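Local atomic coordinates of fungal protease inhibitor-1 (Antheraea mylitta, PDB entry 3BT4), a protein that inhibits trypsin, chymotrypsin and proteases of the fungi Aspergillus oryzae and Rhizopus oryzae, and so acts as a serine protease inhibitor. Residues Arg48-Cys53 and Asn76-Lys81; Pro26-Ala31 and Ala42-Leu47. All blocks are in the same frame, centred on the assembly; numbering follows the deposited sequence.

Contact 1 of 2, residues Arg48-Cys53 and Asn76-Lys81; sequences RERAAC and NGVCTK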
# COMPACT_ATOMS: atom_id res chain seq x y z
N ARG A 48 8.83 -10.79 2.00
CA ARG A 48 10.07 -11.15 1.35
C ARG A 48 9.85 -11.68 -0.06
O ARG A 48 8.75 -12.07 -0.43
CB ARG A 48 10.79 -12.22 2.18
CG ARG A 48 11.06 -11.88 3.63
CD ARG A 48 12.18 -10.91 3.74
NE ARG A 48 12.82 -10.95 5.06
CZ ARG A 48 13.83 -11.76 5.38
NH1 ARG A 48 14.31 -12.62 4.48
NH2 ARG A 48 14.37 -11.69 6.59
N GLU A 49 10.93 -11.73 -0.84
CA GLU A 49 10.92 -12.32 -2.16
C GLU A 49 10.38 -13.75 -2.15
O GLU A 49 10.81 -14.57 -1.34
CB GLU A 49 12.32 -12.29 -2.77
CG GLU A 49 12.34 -12.71 -4.22
CD GLU A 49 13.70 -12.56 -4.89
OE1 GLU A 49 14.72 -12.35 -4.19
OE2 GLU A 49 13.74 -12.67 -6.14
N ARG A 50 9.46 -14.02 -3.08
CA ARG A 50 8.81 -15.33 -3.28
C ARG A 50 7.58 -15.53 -2.42
O ARG A 50 6.71 -16.32 -2.78
CB ARG A 50 9.76 -16.52 -3.08
CG ARG A 50 10.94 -16.57 -4.02
CD ARG A 50 10.54 -16.31 -5.46
NE ARG A 50 11.73 -15.93 -6.23
CZ ARG A 50 12.61 -16.80 -6.75
NH1 ARG A 50 12.43 -18.11 -6.62
NH2 ARG A 50 13.67 -16.34 -7.42
N ALA A 51 7.50 -14.83 -1.28
CA ALA A 51 6.36 -14.96 -0.37
C ALA A 51 5.09 -14.55 -1.11
O ALA A 51 5.12 -13.69 -1.95
CB ALA A 51 6.56 -14.11 0.86
N ALA A 52 3.99 -15.23 -0.80
CA ALA A 52 2.69 -14.93 -1.38
C ALA A 52 2.19 -13.55 -0.96
O ALA A 52 2.41 -13.12 0.17
CB ALA A 52 1.67 -16.00 -0.99
N CYS A 53 1.52 -12.87 -1.88
CA CYS A 53 1.01 -11.53 -1.63
C CYS A 53 -0.32 -11.33 -2.35
O CYS A 53 -0.56 -11.93 -3.39
CB CYS A 53 2.00 -10.49 -2.15
SG CYS A 53 2.51 -10.83 -3.85
N ASN A 76 1.86 -12.15 -10.11
CA ASN A 76 1.39 -13.54 -10.14
C ASN A 76 1.14 -14.08 -8.72
O ASN A 76 1.18 -15.29 -8.48
CB ASN A 76 2.33 -14.43 -10.96
CG ASN A 76 2.53 -13.93 -12.42
OD1 ASN A 76 3.47 -14.33 -13.11
ND2 ASN A 76 1.63 -13.06 -12.89
N GLY A 77 0.89 -13.16 -7.79
CA GLY A 77 0.56 -13.51 -6.39
C GLY A 77 1.77 -13.83 -5.54
O GLY A 77 1.64 -14.40 -4.47
N VAL A 78 2.95 -13.43 -6.01
CA VAL A 78 4.22 -13.73 -5.39
C VAL A 78 5.07 -12.43 -5.39
O VAL A 78 5.09 -11.71 -6.39
CB VAL A 78 4.91 -14.89 -6.19
CG1 VAL A 78 6.41 -14.85 -6.10
CG2 VAL A 78 4.38 -16.25 -5.75
N CYS A 79 5.73 -12.12 -4.28
CA CYS A 79 6.70 -11.00 -4.27
C CYS A 79 7.90 -11.29 -5.18
O CYS A 79 8.74 -12.14 -4.89
CB CYS A 79 7.15 -10.66 -2.86
SG CYS A 79 5.83 -10.02 -1.82
N THR A 80 7.97 -10.54 -6.28
CA THR A 80 8.88 -10.82 -7.38
C THR A 80 9.95 -9.74 -7.56
O THR A 80 9.65 -8.54 -7.55
CB THR A 80 8.09 -10.92 -8.69
OG1 THR A 80 7.05 -11.88 -8.53
CG2 THR A 80 8.98 -11.33 -9.85
N LYS A 81 11.20 -10.16 -7.71
CA LYS A 81 12.26 -9.25 -8.11
C LYS A 81 12.03 -8.81 -9.56
O LYS A 81 12.15 -9.60 -10.50
CB LYS A 81 13.65 -9.88 -7.94
CG LYS A 81 14.80 -8.89 -8.12
CD LYS A 81 16.16 -9.55 -7.94
CE LYS A 81 16.41 -10.00 -6.49
NZ LYS A 81 17.66 -10.80 -6.33
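Glu49 and Lys81 meet with their side chains crossing obliquely, and the carboxylate touches the lysine chain at two levels. OE2 of Glu49 lies 3.3 Å from CB of Lys81, while OE1 faces the amino end, where its 4.0 Å separation from NZ of Lys81 makes a long salt bridge. The glutamate reaches this place because its CG is anti to the backbone N (chi1 -172°) and the chain beyond is extended. OE2 also makes a long salt bridge with NE of Arg50, which puts one acid between two bases; an alanine here would remove the carboxylate and would probably leave the like charges of Arg50 and Lys81 without the acid between them. Arg48-Ala51 is a type II beta turn that docks on strand 78-80, and the backbones of Ala52 and Val78 form a single beta bridge. N of Arg50 donates to O of Cys79 at 2.7 Å, and N of Cys79 donates almost linearly to O of Ala51 at 2.9 Å. The remaining cross-bond, Cys53 N to Gly77 O, has its donor above the carbonyl plane. CB of Cys79 packs 3.2 Å from O of Arg48, and CG1 of Val78 rests against O of Arg50. Both cysteines point toward the facing segment, CB of Cys53 lying 3.9 Å from SG of Cys79, yet they belong to separate disulfides, with Cys74 and Cys68 respectively.

Contact 2 of 2, residues Pro26-Ala31 and Ala42-Leu47; sequences PATYRA and ACVTLL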
# COMPACT_ATOMS: atom_id res chain seq x y z
N PRO A 26 6.42 -5.22 14.65
CA PRO A 26 7.14 -4.96 13.40
C PRO A 26 6.38 -4.19 12.30
O PRO A 26 7.00 -3.79 11.32
CB PRO A 26 7.50 -6.37 12.92
CG PRO A 26 6.35 -7.21 13.39
CD PRO A 26 5.98 -6.62 14.74
N ALA A 27 5.07 -4.00 12.46
CA ALA A 27 4.28 -3.14 11.57
C ALA A 27 4.74 -1.68 11.65
O ALA A 27 5.13 -1.21 12.73
CB ALA A 27 2.79 -3.24 11.88
N THR A 28 4.72 -0.99 10.51
CA THR A 28 5.26 0.38 10.42
C THR A 28 4.26 1.34 9.74
O THR A 28 3.48 0.94 8.88
CB THR A 28 6.63 0.46 9.70
OG1 THR A 28 6.50 0.05 8.34
CG2 THR A 28 7.67 -0.42 10.39
N TYR A 29 4.31 2.60 10.16
CA TYR A 29 3.40 3.61 9.67
C TYR A 29 3.76 4.06 8.27
O TYR A 29 4.93 4.29 7.97
CB TYR A 29 3.45 4.83 10.57
CG TYR A 29 2.57 5.97 10.14
CD1 TYR A 29 1.19 5.90 10.28
CD2 TYR A 29 3.12 7.12 9.58
CE1 TYR A 29 0.38 6.97 9.92
CE2 TYR A 29 2.32 8.19 9.20
CZ TYR A 29 0.96 8.11 9.37
OH TYR A 29 0.16 9.17 8.99
N ARG A 30 2.74 4.18 7.43
CA ARG A 30 2.87 4.83 6.13
C ARG A 30 1.75 5.85 6.03
O ARG A 30 0.60 5.50 6.23
CB ARG A 30 2.73 3.82 4.99
CG ARG A 30 3.77 2.72 4.99
CD ARG A 30 4.22 2.42 3.60
NE ARG A 30 5.42 1.58 3.56
CZ ARG A 30 5.79 0.87 2.49
NH1 ARG A 30 5.05 0.90 1.39
NH2 ARG A 30 6.89 0.13 2.53
N ALA A 31 2.10 7.08 5.68
CA ALA A 31 1.14 8.16 5.61
C ALA A 31 0.06 7.95 4.55
O ALA A 31 -1.08 8.39 4.71
CB ALA A 31 1.87 9.49 5.38
N ALA A 42 -1.64 3.69 6.98
CA ALA A 42 -1.76 2.29 7.36
C ALA A 42 -0.58 1.83 8.19
O ALA A 42 0.52 2.37 8.07
CB ALA A 42 -1.88 1.43 6.14
N CYS A 43 -0.80 0.82 9.03
CA CYS A 43 0.29 0.10 9.66
C CYS A 43 0.55 -1.11 8.77
O CYS A 43 -0.29 -2.00 8.66
CB CYS A 43 -0.07 -0.30 11.09
SG CYS A 43 -0.66 1.15 12.10
N VAL A 44 1.69 -1.10 8.08
CA VAL A 44 1.95 -2.12 7.06
C VAL A 44 2.95 -3.21 7.49
O VAL A 44 3.85 -2.98 8.30
CB VAL A 44 2.33 -1.49 5.69
CG1 VAL A 44 1.33 -0.40 5.32
CG2 VAL A 44 3.72 -0.91 5.72
N THR A 45 2.75 -4.39 6.92
CA THR A 45 3.66 -5.51 7.05
C THR A 45 4.43 -5.69 5.74
O THR A 45 3.87 -5.58 4.67
CB THR A 45 2.86 -6.78 7.43
OG1 THR A 45 2.34 -6.60 8.76
CG2 THR A 45 3.71 -8.07 7.38
N LEU A 46 5.74 -5.96 5.82
CA LEU A 46 6.50 -6.20 4.59
C LEU A 46 6.83 -7.66 4.36
O LEU A 46 7.11 -8.42 5.30
CB LEU A 46 7.77 -5.33 4.51
CG LEU A 46 7.59 -3.80 4.63
CD1 LEU A 46 8.93 -3.09 4.57
CD2 LEU A 46 6.63 -3.25 3.57
N LEU A 47 6.77 -8.05 3.08
CA LEU A 47 6.96 -9.43 2.66
C LEU A 47 8.25 -9.61 1.87
O LEU A 47 8.70 -8.70 1.16
CB LEU A 47 5.76 -9.91 1.85
CG LEU A 47 4.36 -9.61 2.40
CD1 LEU A 47 3.37 -9.73 1.29
CD2 LEU A 47 3.97 -10.51 3.55
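Thr28 and Val44 bond to each other twice through their backbones, Thr28 N to Val44 O at 3.1 Å and Val44 N to Thr28 O at 2.8 Å, which defines an antiparallel hydrogen-bonded pair. Strand 28-30 is an outer strand of a three-stranded mixed sheet, and strand 40-47 is the middle one. Arg30 and Ala42 make the second such pair: N of Arg30 reaches O of Ala42 at 2.9 Å, and N of Ala42 returns to O of Arg30 at 3.0 Å. Every backbone N-H and C=O of these four residues thus has a partner across the contact. Between the pairs, Tyr29 and Cys43 form the non-hydrogen-bonded pair, where CA-H groups approach carbonyls instead; CA of Cys43 is 3.4 Å from O of Thr28. The pairing is antiparallel, yet the axes of the short segments 28-30 and 42-47 make 122°, a strong turn. On its other edge strand 40-47 bonds through Thr45 and Leu47 to Ser65, Val67 and Gln69, at strand 66-68. Tyr29 and Cys43 point to one face of the sheet, where Cys43 is tied to Cys23 by a disulfide and its CB packs against CB of Ala27. The side chains of Thr28, Arg30, Ala42 and Val44 share the opposite face. CG of Arg30, anti to its carbonyl carbon (chi1 -60°), lies 3.7 Å from CG2 of Val44, which sits over one face of the guanidinium as the two side chains cross at about a right angle. NH2 of Arg30 forms a salt bridge with OE2 of Glu70 and lies 3.5 Å from CD2 of Leu46.

In the fold
Contact 2 is complete by Leu47, and contact 1 starts at the next residue, Arg48. Their centres are about 17 Å apart. Contact 2 belongs to the three-stranded mixed sheet, whereas contact 1 brings the loop after strand 40-47 against strand 78-80, part of a separate two-stranded antiparallel sheet. Leu47 is where they meet: its CB is 3.7 Å from SG of Cys79, and its CD1 is 3.8 Å from CB of Cys53. Strand 40-47 leads into a loop that packs on the second sheet, but the chain returns through strand 66-68 before it builds that sheet. The small protein has little helix and is cross-linked by six disulfides, three with a cysteine in these contacts.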